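Local coordinates for protein alpha-L-rhamnosidase (Aspergillus terreus, PDB 6GSZ) that probably hydrolyses terminal non-reducing alpha-L-rhamnose residues in alpha-L-rhamnosides and binds calcium, at residues V125-E137 with I200-R212. Sequence-based numbering, arbitrary orientation.
Sequences VDATHRPIQFRKE and IGVTVGEGWYSGR
Glu206 turns CG between its backbone N and carbonyl carbon (chi1 66°) and then runs extended, which carries its carboxylate across to Thr128 and His129. Thr128 meets it with OG1 swung anti to the backbone N. Both donors share one oxygen, and both come from the same face of the carboxylate plane. Thr128 OG1 donates to Glu206 OE1 over 3.0 Å from above that plane. The bond from His129 N to Glu206 OE1, also 3.0 Å, is almost straight (175°) and arrives on the syn side but tilted 30° out of the plane. Two bonds thus hold OE1 against the loop before strand 132-140. A water adds a bridge from His129 O to Glu206 N. Ser210 lies obliquely to the imidazole, with His129 CD2 3.4 Å from Ser210 OG, while NE2 bonds to Asn221 and ND1 to Glu124.

Beyond Pro131 the segments form a regular antiparallel ladder. Ile132, Phe134 and Lys136 pair with Val204, Val202 and Ile200 through two backbone bonds each. On the Phe134 side of the sheet, the ring lies obliquely to Val204, with Phe134 CE2 3.8 Å from Val204 CG2. Ile132 CG2 lies over one face of the Phe134 ring, toward its rim. On the opposite side of the sheet, Gln133 and Thr203 run side by side, pointing the same way, and a water joins Gln133 OE1 to Thr203 OG1.

Both strands are interior in a five-stranded antiparallel sheet, with 196-205 at its centre. Strand 252-254 flanks 132-140, and strand 156-161 flanks 196-205. Ile200, Val202 and Val204 pack on strand 144-154 of a second sheet, consistent with the beta-sandwich of the galactose-binding-like N-terminal domain.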
loop_
_atom_site.group_PDB
_atom_site.type_symbol
_atom_site.label_atom_id
_atom_site.label_comp_id
_atom_site.label_asym_id
_atom_site.label_seq_id
_atom_site.Cartn_x
_atom_site.Cartn_y
_atom_site.Cartn_z
ATOM N N VAL A 125 -25.991 4.400 21.139
ATOM C CA VAL A 125 -25.437 5.617 21.726
ATOM C C VAL A 125 -24.207 5.238 22.558
ATOM O O VAL A 125 -24.228 4.337 23.404
ATOM C CB VAL A 125 -26.475 6.336 22.601
ATOM C CG1 VAL A 125 -25.865 7.553 23.288
ATOM C CG2 VAL A 125 -27.681 6.746 21.763
ATOM N N ASP A 126 -23.085 5.881 22.218
ATOM C CA ASP A 126 -21.814 5.774 22.982
ATOM C C ASP A 126 -21.393 4.302 23.015
ATOM O O ASP A 126 -20.932 3.801 24.028
ATOM C CB ASP A 126 -21.967 6.385 24.379
ATOM C CG ASP A 126 -22.158 7.903 24.383
ATOM O OD1 ASP A 126 -21.560 8.590 23.511
ATOM O OD2 ASP A 126 -22.899 8.406 25.272
ATOM N N ALA A 127 -21.555 3.605 21.877
ATOM C CA ALA A 127 -21.251 2.159 21.838
ATOM C C ALA A 127 -21.041 1.691 20.399
ATOM O O ALA A 127 -21.514 2.323 19.454
ATOM C CB ALA A 127 -22.329 1.337 22.534
ATOM N N THR A 128 -20.417 0.518 20.268
ATOM C CA THR A 128 -20.206 -0.068 18.972
ATOM C C THR A 128 -21.539 -0.390 18.298
ATOM O O THR A 128 -22.562 -0.636 18.944
ATOM C CB THR A 128 -19.297 -1.301 19.087
ATOM O OG1 THR A 128 -18.881 -1.710 17.796
ATOM C CG2 THR A 128 -19.927 -2.504 19.744
ATOM N N HIS A 129 -21.545 -0.404 16.977
ATOM C CA HIS A 129 -22.737 -0.614 16.181
ATOM C C HIS A 129 -22.838 -2.064 15.735
ATOM O O HIS A 129 -22.015 -2.580 14.974
ATOM C CB HIS A 129 -22.765 0.315 14.976
ATOM C CG HIS A 129 -22.755 1.747 15.360
ATOM N ND1 HIS A 129 -23.757 2.299 16.136
ATOM C CD2 HIS A 129 -21.849 2.721 15.194
ATOM C CE1 HIS A 129 -23.498 3.568 16.367
ATOM N NE2 HIS A 129 -22.320 3.863 15.760
ATOM N N ARG A 130 -23.905 -2.717 16.152
ATOM C CA ARG A 130 -24.196 -4.058 15.678
ATOM C C ARG A 130 -24.503 -4.006 14.178
ATOM O O ARG A 130 -25.260 -3.145 13.736
ATOM C CB ARG A 130 -25.397 -4.618 16.438
ATOM C CG ARG A 130 -25.688 -6.049 16.021
ATOM C CD ARG A 130 -26.569 -6.709 17.044
ATOM N NE ARG A 130 -26.906 -8.077 16.632
ATOM C CZ ARG A 130 -27.836 -8.793 17.262
ATOM N NH1 ARG A 130 -28.404 -8.304 18.359
ATOM N NH2 ARG A 130 -28.167 -9.993 16.790
ATOM N N PRO A 131 -23.915 -4.878 13.333
ATOM C CA PRO A 131 -24.195 -4.817 11.904
ATOM C C PRO A 131 -25.679 -4.978 11.588
ATOM O O PRO A 131 -26.433 -5.661 12.347
ATOM C CB PRO A 131 -23.365 -5.979 11.353
ATOM C CG PRO A 131 -22.188 -5.998 12.294
ATOM C CD PRO A 131 -22.834 -5.837 13.646
ATOM N N ILE A 132 -26.107 -4.365 10.492
ATOM C CA ILE A 132 -27.473 -4.391 10.034
ATOM C C ILE A 132 -27.555 -5.117 8.696
ATOM O O ILE A 132 -26.724 -4.844 7.802
ATOM C CB ILE A 132 -28.038 -2.970 9.919
ATOM C CG1 ILE A 132 -28.050 -2.284 11.288
ATOM C CG2 ILE A 132 -29.366 -2.994 9.198
ATOM C CD1 ILE A 132 -29.028 -2.832 12.253
ATOM N N GLN A 133 -28.500 -6.037 8.555
ATOM C CA GLN A 133 -28.868 -6.679 7.336
ATOM C C GLN A 133 -29.952 -5.849 6.662
ATOM O O GLN A 133 -30.941 -5.514 7.300
ATOM C CB GLN A 133 -29.347 -8.109 7.582
ATOM C CG GLN A 133 -28.289 -9.024 8.203
ATOM C CD GLN A 133 -28.807 -10.381 8.618
ATOM O OE1 GLN A 133 -28.083 -11.354 8.618
ATOM N NE2 GLN A 133 -30.055 -10.463 9.079
ATOM N N PHE A 134 -29.810 -5.603 5.367
ATOM C CA PHE A 134 -30.759 -4.900 4.546
ATOM C C PHE A 134 -31.176 -5.827 3.417
ATOM O O PHE A 134 -30.337 -6.511 2.850
ATOM C CB PHE A 134 -30.112 -3.679 3.901
ATOM C CG PHE A 134 -29.705 -2.585 4.854
ATOM C CD1 PHE A 134 -30.573 -1.555 5.167
ATOM C CD2 PHE A 134 -28.429 -2.540 5.401
ATOM C CE1 PHE A 134 -30.216 -0.546 6.054
ATOM C CE2 PHE A 134 -28.060 -1.530 6.289
ATOM C CZ PHE A 134 -28.944 -0.513 6.593
ATOM N N ARG A 135 -32.482 -5.869 3.098
ATOM C CA ARG A 135 -32.891 -6.741 2.030
ATOM C C ARG A 135 -34.003 -6.114 1.176
ATOM O O ARG A 135 -34.786 -5.283 1.617
ATOM C CB ARG A 135 -33.351 -8.112 2.542
ATOM C CG ARG A 135 -34.740 -8.152 3.155
ATOM C CD ARG A 135 -35.076 -9.521 3.746
ATOM N NE ARG A 135 -34.954 -10.621 2.816
ATOM C CZ ARG A 135 -35.839 -10.998 1.905
ATOM N NH1 ARG A 135 -37.043 -10.420 1.859
ATOM N NH2 ARG A 135 -35.519 -12.002 1.085
ATOM N N LYS A 136 -34.050 -6.595 -0.064
ATOM C CA LYS A 136 -35.015 -6.177 -1.084
ATOM C C LYS A 136 -35.257 -7.351 -2.038
ATOM O O LYS A 136 -34.319 -8.037 -2.450
ATOM C CB LYS A 136 -34.433 -4.964 -1.824
ATOM C CG LYS A 136 -35.195 -4.487 -3.054
ATOM C CD LYS A 136 -36.490 -3.823 -2.781
ATOM C CE LYS A 136 -36.979 -3.017 -3.968
ATOM N NZ LYS A 136 -38.312 -2.429 -3.730
ATOM N N GLU A 137 -36.513 -7.581 -2.388
ATOM C CA GLU A 137 -36.876 -8.507 -3.463
ATOM C C GLU A 137 -37.393 -7.700 -4.653
ATOM O O GLU A 137 -37.946 -6.581 -4.490
ATOM C CB GLU A 137 -37.917 -9.533 -3.012
ATOM C CG GLU A 137 -37.432 -10.384 -1.845
ATOM C CD GLU A 137 -38.357 -11.523 -1.434
ATOM O OE1 GLU A 137 -39.259 -11.856 -2.237
ATOM O OE2 GLU A 137 -38.149 -12.104 -0.334
ATOM N N ILE A 200 -31.809 -9.339 -3.095
ATOM C CA ILE A 200 -30.491 -8.813 -2.710
ATOM C C ILE A 200 -30.512 -8.621 -1.203
ATOM O O ILE A 200 -31.507 -8.097 -0.642
ATOM C CB ILE A 200 -30.124 -7.537 -3.480
ATOM C CG1 ILE A 200 -28.771 -7.009 -3.024
ATOM C CG2 ILE A 200 -31.174 -6.464 -3.360
ATOM C CD1 ILE A 200 -28.118 -6.060 -4.009
ATOM N N GLY A 201 -29.450 -9.078 -0.545
ATOM C CA GLY A 201 -29.236 -8.828 0.871
ATOM C C GLY A 201 -27.853 -8.226 1.079
ATOM O O GLY A 201 -26.875 -8.658 0.440
ATOM N N VAL A 202 -27.737 -7.229 1.947
ATOM C CA VAL A 202 -26.446 -6.598 2.206
ATOM C C VAL A 202 -26.281 -6.469 3.722
ATOM O O VAL A 202 -27.214 -5.985 4.422
ATOM C CB VAL A 202 -26.326 -5.199 1.568
ATOM C CG1 VAL A 202 -24.893 -4.681 1.740
ATOM C CG2 VAL A 202 -26.699 -5.220 0.087
ATOM N N THR A 203 -25.149 -6.892 4.251
ATOM C CA THR A 203 -24.814 -6.654 5.625
ATOM C C THR A 203 -23.870 -5.474 5.711
ATOM O O THR A 203 -22.882 -5.430 4.938
ATOM C CB THR A 203 -24.173 -7.862 6.302
ATOM O OG1 THR A 203 -25.012 -9.011 6.158
ATOM C CG2 THR A 203 -23.923 -7.595 7.774
ATOM N N VAL A 204 -24.144 -4.516 6.588
ATOM C CA VAL A 204 -23.337 -3.340 6.807
ATOM C C VAL A 204 -22.793 -3.342 8.221
ATOM O O VAL A 204 -23.551 -3.487 9.154
ATOM C CB VAL A 204 -24.073 -2.030 6.510
ATOM C CG1 VAL A 204 -23.232 -0.788 6.827
ATOM C CG2 VAL A 204 -24.543 -2.002 5.066
ATOM N N GLY A 205 -21.488 -3.155 8.357
ATOM C CA GLY A 205 -20.763 -2.978 9.605
ATOM C C GLY A 205 -20.143 -1.601 9.732
ATOM O O GLY A 205 -20.158 -0.838 8.765
ATOM N N GLU A 206 -19.626 -1.269 10.934
ATOM C CA GLU A 206 -19.258 0.132 11.208
ATOM C C GLU A 206 -17.947 0.531 10.496
ATOM O O GLU A 206 -17.789 1.695 10.162
ATOM C CB GLU A 206 -19.185 0.358 12.719
ATOM C CG GLU A 206 -18.090 -0.401 13.413
ATOM C CD GLU A 206 -18.015 -0.248 14.906
ATOM O OE1 GLU A 206 -19.040 0.169 15.512
ATOM O OE2 GLU A 206 -16.935 -0.614 15.484
ATOM N N GLY A 207 -16.988 -0.385 10.399
ATOM C CA GLY A 207 -15.696 -0.044 9.831
ATOM C C GLY A 207 -15.077 1.178 10.480
ATOM O O GLY A 207 -15.051 1.357 11.701
ATOM N N TRP A 208 -14.390 1.939 9.627
ATOM C CA TRP A 208 -13.781 3.200 9.972
ATOM C C TRP A 208 -14.791 4.346 10.043
ATOM O O TRP A 208 -14.537 5.365 10.689
ATOM C CB TRP A 208 -12.691 3.535 8.926
ATOM C CG TRP A 208 -11.564 2.553 8.831
ATOM C CD1 TRP A 208 -10.433 2.532 9.594
ATOM C CD2 TRP A 208 -11.446 1.445 7.918
ATOM N NE1 TRP A 208 -9.603 1.514 9.195
ATOM C CE2 TRP A 208 -10.184 0.854 8.148
ATOM C CE3 TRP A 208 -12.233 0.956 6.869
ATOM C CZ2 TRP A 208 -9.732 -0.233 7.414
ATOM C CZ3 TRP A 208 -11.765 -0.104 6.117
ATOM C CH2 TRP A 208 -10.517 -0.678 6.377
ATOM N N TYR A 209 -15.899 4.223 9.277
ATOM C CA TYR A 209 -16.872 5.328 9.151
ATOM C C TYR A 209 -17.442 5.728 10.531
ATOM O O TYR A 209 -17.546 6.910 10.870
ATOM C CB TYR A 209 -17.984 4.926 8.161
ATOM C CG TYR A 209 -18.767 6.098 7.621
ATOM C CD1 TYR A 209 -19.868 6.609 8.304
ATOM C CD2 TYR A 209 -18.369 6.724 6.458
ATOM C CE1 TYR A 209 -20.546 7.720 7.830
ATOM C CE2 TYR A 209 -19.060 7.804 5.963
ATOM C CZ TYR A 209 -20.145 8.302 6.640
ATOM O OH TYR A 209 -20.790 9.410 6.170
ATOM N N SER A 210 -17.812 4.722 11.316
ATOM C CA SER A 210 -18.385 4.946 12.650
ATOM C C SER A 210 -17.706 4.148 13.770
ATOM O O SER A 210 -18.120 4.327 14.921
ATOM C CB SER A 210 -19.883 4.776 12.685
ATOM O OG SER A 210 -20.245 3.462 12.316
ATOM N N GLY A 211 -16.762 3.248 13.490
ATOM C CA GLY A 211 -16.112 2.507 14.516
ATOM C C GLY A 211 -15.167 3.318 15.385
ATOM O O GLY A 211 -14.837 4.464 15.107
ATOM N N ARG A 212 -14.680 2.675 16.443
ATOM C CA ARG A 212 -13.703 3.276 17.357
ATOM C C ARG A 212 -12.300 3.227 16.713
ATOM O O ARG A 212 -11.753 2.163 16.556
ATOM C CB ARG A 212 -13.714 2.595 18.725
ATOM C CG ARG A 212 -12.881 3.311 19.779
ATOM C CD ARG A 212 -12.959 2.600 21.135
ATOM N NE ARG A 212 -12.474 1.228 21.090
ATOM C CZ ARG A 212 -11.191 0.849 21.134
ATOM N NH1 ARG A 212 -10.250 1.744 21.410
ATOM N NH2 ARG A 212 -10.906 -0.447 20.967
HETATM O O HOH W 1 -20.020 -3.305 13.005
HETATM O O HOH W 2 -25.332 -10.796 8.338
#